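Local structure of protein F2 like fibronectin-binding protein (Streptococcus pneumoniae, 5A0N) at residues Gln24-Ser30 and Phe63-Glu69; Thr121-Ala127 and Met178-Asp182. The protein probably anchors the pneumococcus to host tissue as a surface adhesin whose N-terminal domain, described here, is built to bind host molecules covalently through an internal thioester. All blocks are in the same frame, centred on the assembly; numbering follows the deposited sequence.

Interaction 1: Gln24-Ser30 and Phe63-Glu69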
loop_
_atom_site.group_PDB
_atom_site.type_symbol
_atom_site.label_atom_id
_atom_site.label_comp_id
_atom_site.label_asym_id
_atom_site.label_seq_id
_atom_site.Cartn_x
_atom_site.Cartn_y
_atom_site.Cartn_z
ATOM N N GLN A 24 -5.647 1.445 -7.002
ATOM C CA GLN A 24 -6.040 0.237 -6.279
ATOM C C GLN A 24 -6.958 -0.567 -7.219
ATOM O O GLN A 24 -6.442 -1.350 -8.031
ATOM C CB GLN A 24 -6.639 0.565 -4.915
ATOM C CG GLN A 24 -6.821 -0.704 -4.102
ATOM C CD GLN A 24 -7.542 -0.547 -2.792
ATOM O OE1 GLN A 24 -8.201 0.455 -2.539
ATOM N NE2 GLN A 24 -7.376 -1.559 -1.925
ATOM N N ILE A 25 -8.277 -0.384 -7.171
ATOM C CA ILE A 25 -9.134 -1.006 -8.182
ATOM C C ILE A 25 -9.476 0.093 -9.184
ATOM O O ILE A 25 -10.197 1.045 -8.861
ATOM C CB ILE A 25 -10.413 -1.641 -7.627
ATOM C CG1 ILE A 25 -10.071 -2.699 -6.599
ATOM C CG2 ILE A 25 -11.243 -2.264 -8.760
ATOM C CD1 ILE A 25 -11.271 -3.379 -5.961
ATOM N N GLU A 26 -8.839 0.027 -10.364
ATOM C CA GLU A 26 -9.017 1.073 -11.382
ATOM C C GLU A 26 -8.909 0.433 -12.753
ATOM O O GLU A 26 -8.226 -0.563 -12.962
ATOM C CB GLU A 26 -7.980 2.182 -11.297
ATOM C CG GLU A 26 -7.920 2.969 -9.994
ATOM C CD GLU A 26 -9.086 3.870 -9.729
ATOM O OE1 GLU A 26 -9.907 4.113 -10.638
ATOM O OE2 GLU A 26 -9.171 4.395 -8.608
ATOM N N LYS A 27 -9.548 1.071 -13.715
ATOM C CA LYS A 27 -9.326 0.765 -15.123
ATOM C C LYS A 27 -7.995 1.333 -15.578
ATOM O O LYS A 27 -7.651 2.478 -15.244
ATOM C CB LYS A 27 -10.438 1.386 -15.948
ATOM C CG LYS A 27 -11.828 0.891 -15.652
ATOM C CD LYS A 27 -12.857 1.585 -16.521
ATOM C CE LYS A 27 -14.270 1.133 -16.261
ATOM N NZ LYS A 27 -15.210 1.867 -17.161
ATOM N N LEU A 28 -7.238 0.553 -16.344
ATOM C CA LEU A 28 -6.134 1.120 -17.120
ATOM C C LEU A 28 -6.653 1.808 -18.375
ATOM O O LEU A 28 -6.077 2.799 -18.812
ATOM C CB LEU A 28 -5.048 0.105 -17.470
ATOM C CG LEU A 28 -3.935 -0.034 -16.426
ATOM C CD1 LEU A 28 -4.499 -0.527 -15.102
ATOM C CD2 LEU A 28 -2.836 -0.963 -16.942
ATOM N N TYR A 29 -7.749 1.279 -18.934
ATOM C CA TYR A 29 -8.378 1.859 -20.133
ATOM C C TYR A 29 -9.873 1.878 -19.867
ATOM O O TYR A 29 -10.449 0.899 -19.360
ATOM C CB TYR A 29 -7.995 1.049 -21.398
ATOM C CG TYR A 29 -6.524 1.069 -21.608
ATOM C CD1 TYR A 29 -5.886 2.166 -22.148
ATOM C CD2 TYR A 29 -5.736 0.028 -21.119
ATOM C CE1 TYR A 29 -4.511 2.214 -22.243
ATOM C CE2 TYR A 29 -4.363 0.076 -21.211
ATOM C CZ TYR A 29 -3.748 1.163 -21.790
ATOM O OH TYR A 29 -2.378 1.194 -21.890
ATOM N N SER A 30 -10.498 3.004 -20.196
ATOM C CA SER A 30 -11.853 3.294 -19.747
ATOM C C SER A 30 -12.942 2.382 -20.310
ATOM O O SER A 30 -14.013 2.296 -19.710
ATOM C CB SER A 30 -12.225 4.739 -20.008
ATOM O OG SER A 30 -12.083 5.074 -21.386
ATOM N N PHE A 63 -7.896 8.944 -4.261
ATOM C CA PHE A 63 -7.006 7.849 -4.661
ATOM C C PHE A 63 -6.497 8.112 -6.066
ATOM O O PHE A 63 -7.241 8.611 -6.921
ATOM C CB PHE A 63 -7.744 6.508 -4.651
ATOM C CG PHE A 63 -7.993 5.900 -3.291
ATOM C CD1 PHE A 63 -8.055 6.648 -2.107
ATOM C CD2 PHE A 63 -8.200 4.542 -3.196
ATOM C CE1 PHE A 63 -8.332 6.029 -0.917
ATOM C CE2 PHE A 63 -8.478 3.935 -2.020
ATOM C CZ PHE A 63 -8.567 4.686 -0.880
ATOM N N PRO A 64 -5.251 7.737 -6.324
ATOM C CA PRO A 64 -4.662 7.997 -7.648
ATOM C C PRO A 64 -5.067 6.975 -8.690
ATOM O O PRO A 64 -5.444 5.846 -8.375
ATOM C CB PRO A 64 -3.160 7.932 -7.366
ATOM C CG PRO A 64 -3.090 6.875 -6.288
ATOM C CD PRO A 64 -4.276 7.140 -5.404
ATOM N N SER A 65 -4.951 7.386 -9.953
ATOM C CA SER A 65 -5.262 6.476 -11.050
ATOM C C SER A 65 -4.563 6.970 -12.315
ATOM O O SER A 65 -3.957 8.032 -12.340
ATOM C CB SER A 65 -6.781 6.411 -11.271
ATOM O OG SER A 65 -7.320 7.689 -11.617
ATOM N N PHE A 66 -4.644 6.131 -13.339
ATOM C CA PHE A 66 -3.947 6.375 -14.607
ATOM C C PHE A 66 -4.798 5.854 -15.760
ATOM O O PHE A 66 -4.273 5.306 -16.743
ATOM C CB PHE A 66 -2.563 5.732 -14.574
ATOM C CG PHE A 66 -1.621 6.184 -15.675
ATOM C CD1 PHE A 66 -1.331 7.524 -15.858
ATOM C CD2 PHE A 66 -1.005 5.268 -16.500
ATOM C CE1 PHE A 66 -0.455 7.949 -16.844
ATOM C CE2 PHE A 66 -0.107 5.680 -17.493
ATOM C CZ PHE A 66 0.153 7.028 -17.658
ATOM N N THR A 67 -6.100 6.043 -15.679
ATOM C CA THR A 67 -6.977 5.542 -16.724
ATOM C C THR A 67 -6.744 6.286 -18.052
ATOM O O THR A 67 -6.652 7.506 -18.056
ATOM C CB THR A 67 -8.437 5.684 -16.271
ATOM O OG1 THR A 67 -8.608 5.049 -14.989
ATOM C CG2 THR A 67 -9.383 5.085 -17.289
ATOM N N ASP A 68 -6.642 5.530 -19.146
ATOM C CA ASP A 68 -6.398 6.113 -20.458
ATOM C C ASP A 68 -5.125 6.954 -20.451
ATOM O O ASP A 68 -4.978 7.906 -21.227
ATOM C CB ASP A 68 -7.598 6.935 -20.974
ATOM C CG ASP A 68 -8.838 6.104 -21.183
ATOM O OD1 ASP A 68 -8.712 4.861 -21.340
ATOM O OD2 ASP A 68 -9.958 6.699 -21.230
ATOM N N GLU A 69 -4.168 6.561 -19.618
ATOM C CA GLU A 69 -2.894 7.290 -19.486
ATOM C C GLU A 69 -3.057 8.746 -19.097
ATOM O O GLU A 69 -2.191 9.579 -19.379
ATOM C CB GLU A 69 -2.020 7.094 -20.727
ATOM C CG GLU A 69 -1.807 5.627 -21.041
ATOM C CD GLU A 69 -0.487 5.299 -21.674
ATOM O OE1 GLU A 69 0.528 5.123 -20.947
ATOM O OE2 GLU A 69 -0.493 5.223 -22.893
HETATM O O HOH W 1 -6.987 4.004 -6.906
HETATM O O HOH W 2 -5.402 3.390 -13.468
HETATM O O HOH W 3 -3.356 3.418 -18.413
HETATM O O HOH W 4 -1.349 2.783 -23.607
#
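D68, T67 and E26 bury the most surface where residues 24-30 run alongside 63-69, and the first two dock onto the turn at K27-S30. D68 offers both carboxylate oxygens to S30. OD2 takes the hydroxyl OG of S30 at 2.7 Å on its syn lone pair, while OD1 receives the backbone N of S30 at 2.8 Å, also on the syn side but 34° out of the carboxylate plane. This two-point grip should fix the rotation of the carboxylate, and the backbone N of D68 adds a bond to L28 O (2.8 Å). T67 places OG1 beside its own backbone N (chi1 -54°), from where it donates to K27 O at 2.8 Å; CG2, turned the other way, rests on S30 N and CB.

The pairing is not a regular beta ladder: CA atoms are 4.5 Å apart at L28-T67 but 6.6 Å at E26-S65, and two waters bridge the backbones: one donates to K27 O and accepts from F66 N, the other donates to both L28 O and F66 O. Strand 25-26 pairs instead with strand 35-36, through E26 and T35, so 63-69 is a loop laid along a two-stranded hairpin.

At the wider end E26 bends at chi2 (-70°), bringing its carboxylate over S65 CB, with CD 3.8 Å from that carbon. Its OE2 accepts from a water that also donates to P64 O and accepts from Q24 N. Q24 OE1 lies near the plane of the F63 ring at its edge, 3.5 Å from CE2, while its NE2 hydrogen-bonds to OH of Y36.

Interaction 2: Thr121-Ala127 and Met178-Asp182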
loop_
_atom_site.group_PDB
_atom_site.type_symbol
_atom_site.label_atom_id
_atom_site.label_comp_id
_atom_site.label_asym_id
_atom_site.label_seq_id
_atom_site.Cartn_x
_atom_site.Cartn_y
_atom_site.Cartn_z
ATOM N N THR A 121 6.026 -15.047 7.899
ATOM C CA THR A 121 5.293 -16.125 8.584
ATOM C C THR A 121 4.495 -17.001 7.615
ATOM O O THR A 121 3.673 -17.808 8.036
ATOM C CB THR A 121 4.388 -15.580 9.713
ATOM O OG1 THR A 121 3.351 -14.770 9.148
ATOM C CG2 THR A 121 5.213 -14.758 10.725
ATOM N N ASP A 122 4.746 -16.869 6.307
ATOM C CA ASP A 122 4.157 -17.777 5.314
ATOM C C ASP A 122 2.619 -17.782 5.382
ATOM O O ASP A 122 1.967 -18.828 5.353
ATOM C CB ASP A 122 4.732 -19.190 5.439
ATOM C CG ASP A 122 5.987 -19.367 4.641
ATOM O OD1 ASP A 122 6.009 -18.907 3.484
ATOM O OD2 ASP A 122 6.923 -19.972 5.172
ATOM N N ILE A 123 2.052 -16.587 5.384
ATOM C CA ILE A 123 0.611 -16.432 5.311
ATOM C C ILE A 123 0.098 -16.882 3.956
ATOM O O ILE A 123 -0.962 -17.513 3.864
ATOM C CB ILE A 123 0.203 -14.987 5.629
ATOM C CG1 ILE A 123 0.599 -14.679 7.084
ATOM C CG2 ILE A 123 -1.270 -14.754 5.364
ATOM C CD1 ILE A 123 0.441 -13.243 7.479
ATOM N N VAL A 124 0.791 -16.477 2.886
ATOM C CA VAL A 124 0.283 -16.805 1.555
ATOM C C VAL A 124 0.183 -18.313 1.315
ATOM O O VAL A 124 -0.844 -18.796 0.833
ATOM C CB VAL A 124 1.093 -16.103 0.470
ATOM C CG1 VAL A 124 0.709 -16.622 -0.926
ATOM C CG2 VAL A 124 0.873 -14.604 0.548
ATOM N N LYS A 125 1.214 -19.075 1.692
ATOM C CA LYS A 125 1.132 -20.528 1.547
ATOM C C LYS A 125 -0.058 -21.100 2.300
ATOM O O LYS A 125 -0.748 -21.989 1.823
ATOM C CB LYS A 125 2.376 -21.220 2.120
ATOM C CG LYS A 125 3.609 -21.231 1.266
ATOM C CD LYS A 125 4.657 -22.149 1.873
ATOM N N ARG A 126 -0.302 -20.598 3.504
ATOM C CA ARG A 126 -1.409 -21.135 4.305
ATOM C C ARG A 126 -2.783 -20.743 3.770
ATOM O O ARG A 126 -3.723 -21.500 3.908
ATOM C CB ARG A 126 -1.245 -20.688 5.770
ATOM C CG ARG A 126 -0.043 -21.350 6.440
ATOM C CD ARG A 126 0.060 -20.948 7.874
ATOM N NE ARG A 126 0.562 -19.592 8.034
ATOM C CZ ARG A 126 0.334 -18.788 9.068
ATOM N NH1 ARG A 126 -0.502 -19.118 10.052
ATOM N NH2 ARG A 126 0.958 -17.642 9.084
ATOM N N ALA A 127 -2.911 -19.532 3.214
ATOM C CA ALA A 127 -4.216 -19.034 2.767
ATOM C C ALA A 127 -4.552 -19.360 1.320
ATOM O O ALA A 127 -5.724 -19.641 1.019
ATOM C CB ALA A 127 -4.298 -17.525 3.007
ATOM N N MET A 178 -4.596 -14.516 10.017
ATOM C CA MET A 178 -3.167 -14.782 10.170
ATOM C C MET A 178 -2.359 -13.498 10.346
ATOM O O MET A 178 -1.480 -13.433 11.200
ATOM C CB MET A 178 -2.641 -15.615 9.011
ATOM C CG MET A 178 -3.299 -16.985 8.917
ATOM S SD MET A 178 -2.875 -17.778 7.330
ATOM C CE MET A 178 -4.170 -18.930 7.092
ATOM N N ILE A 179 -2.663 -12.480 9.541
ATOM C CA ILE A 179 -2.032 -11.176 9.723
ATOM C C ILE A 179 -2.203 -10.703 11.174
ATOM O O ILE A 179 -1.247 -10.251 11.810
ATOM C CB ILE A 179 -2.630 -10.114 8.779
ATOM C CG1 ILE A 179 -2.232 -10.383 7.320
ATOM C CG2 ILE A 179 -2.236 -8.710 9.202
ATOM C CD1 ILE A 179 -3.089 -9.632 6.302
ATOM N N ARG A 180 -3.428 -10.792 11.689
ATOM C CA ARG A 180 -3.707 -10.264 13.034
ATOM C C ARG A 180 -2.998 -11.063 14.113
ATOM O O ARG A 180 -2.603 -10.498 15.137
ATOM C CB ARG A 180 -5.201 -10.237 13.290
ATOM C CG ARG A 180 -5.833 -9.108 12.493
ATOM C CD ARG A 180 -7.341 -9.005 12.586
ATOM N NE ARG A 180 -7.749 -7.782 11.890
ATOM C CZ ARG A 180 -8.958 -7.493 11.477
ATOM N NH1 ARG A 180 -9.964 -8.307 11.709
ATOM N NH2 ARG A 180 -9.151 -6.367 10.824
ATOM N N THR A 181 -2.809 -12.355 13.903
ATOM C CA THR A 181 -2.072 -13.196 14.851
ATOM C C THR A 181 -0.571 -12.953 14.777
ATOM O O THR A 181 0.115 -12.993 15.798
ATOM C CB THR A 181 -2.396 -14.667 14.556
ATOM O OG1 THR A 181 -3.810 -14.872 14.651
ATOM C CG2 THR A 181 -1.715 -15.597 15.480
ATOM N N ASP A 182 -0.061 -12.696 13.570
ATOM C CA ASP A 182 1.375 -12.743 13.307
ATOM C C ASP A 182 2.086 -11.403 13.299
ATOM O O ASP A 182 3.313 -11.359 13.263
ATOM C CB ASP A 182 1.660 -13.401 11.960
ATOM C CG ASP A 182 1.259 -14.864 11.887
ATOM O OD1 ASP A 182 0.822 -15.430 12.922
ATOM O OD2 ASP A 182 1.367 -15.435 10.767
#
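Helix segments 123-127 and 178-182 run roughly antiparallel, their axes 142° apart in direction and 11.5 Å apart at closest approach, with the I123 and M178 CA atoms 6.4 Å from each other. M178 contributes the largest buried area. It stretches out antiparallel to the R126 side chain, which sets SD over the centre of one face of the guanidinium, 3.7 Å above the plane. Its CE reaches the aliphatic part of R126 at CB and comes near A127 CB, while M178 CB packs on I123 CG1 at 3.9 Å.

The bend of R126 at chi3 (-75°) turns the guanidinium back toward the start of its own helix. There NE bonds to D122 O and NH2 to T121 O, both donors standing above the carbonyl planes. NH2 also forms the salt bridge across the interface, 2.8 Å from D182 OD2; the guanidinium and carboxylate planes are only 20° apart, and the oxygen lies in the guanidinium plane. The same OD2 accepts T121 OG1 at 2.6 Å, on its anti side. Two donors thus grip one oxygen of a buried aspartate, probably stabilising its negative charge, while the in-plane bonds to D122 O and D182 OD2 should hold the guanidinium's orientation.

Next to this polar cluster the I123 and I179 side chains cross at about a right angle, CD1 of I123 lying 3.9 Å from CG1 of I179. The two isoleucines carry the contact into the helical region, which largely matches the pilus-presented adhesin helical insertion family: I123 packs against F139 of helix 132-152 and M115 of helix 105-118, and I179 against I143 and L112 of those same helices. D119 accepts bonds from the backbone N atoms of I123 and V124, tying helix 123-128 to the end of helix 105-118.

Both segments of interaction 1 precede those of interaction 2 in the chain, and the two contacts lie on opposite sides of its centre, 30 Å apart between contact centres and about 12 Å between nearest atoms. They do not touch. Interaction 1 belongs to the N-terminal beta part, joining strand 25-26 and the turn after it to the loop between strands 55-56 and 75-78; interaction 2 joins helices 123-128 and 170-182 in the helical region. Helix 132-152 reaches both: Q144 and W148 touch Q24, and the same helix also packs on interaction 2. This shared helix bridges the beta and helical regions, consistent with their forming one compact thioester domain.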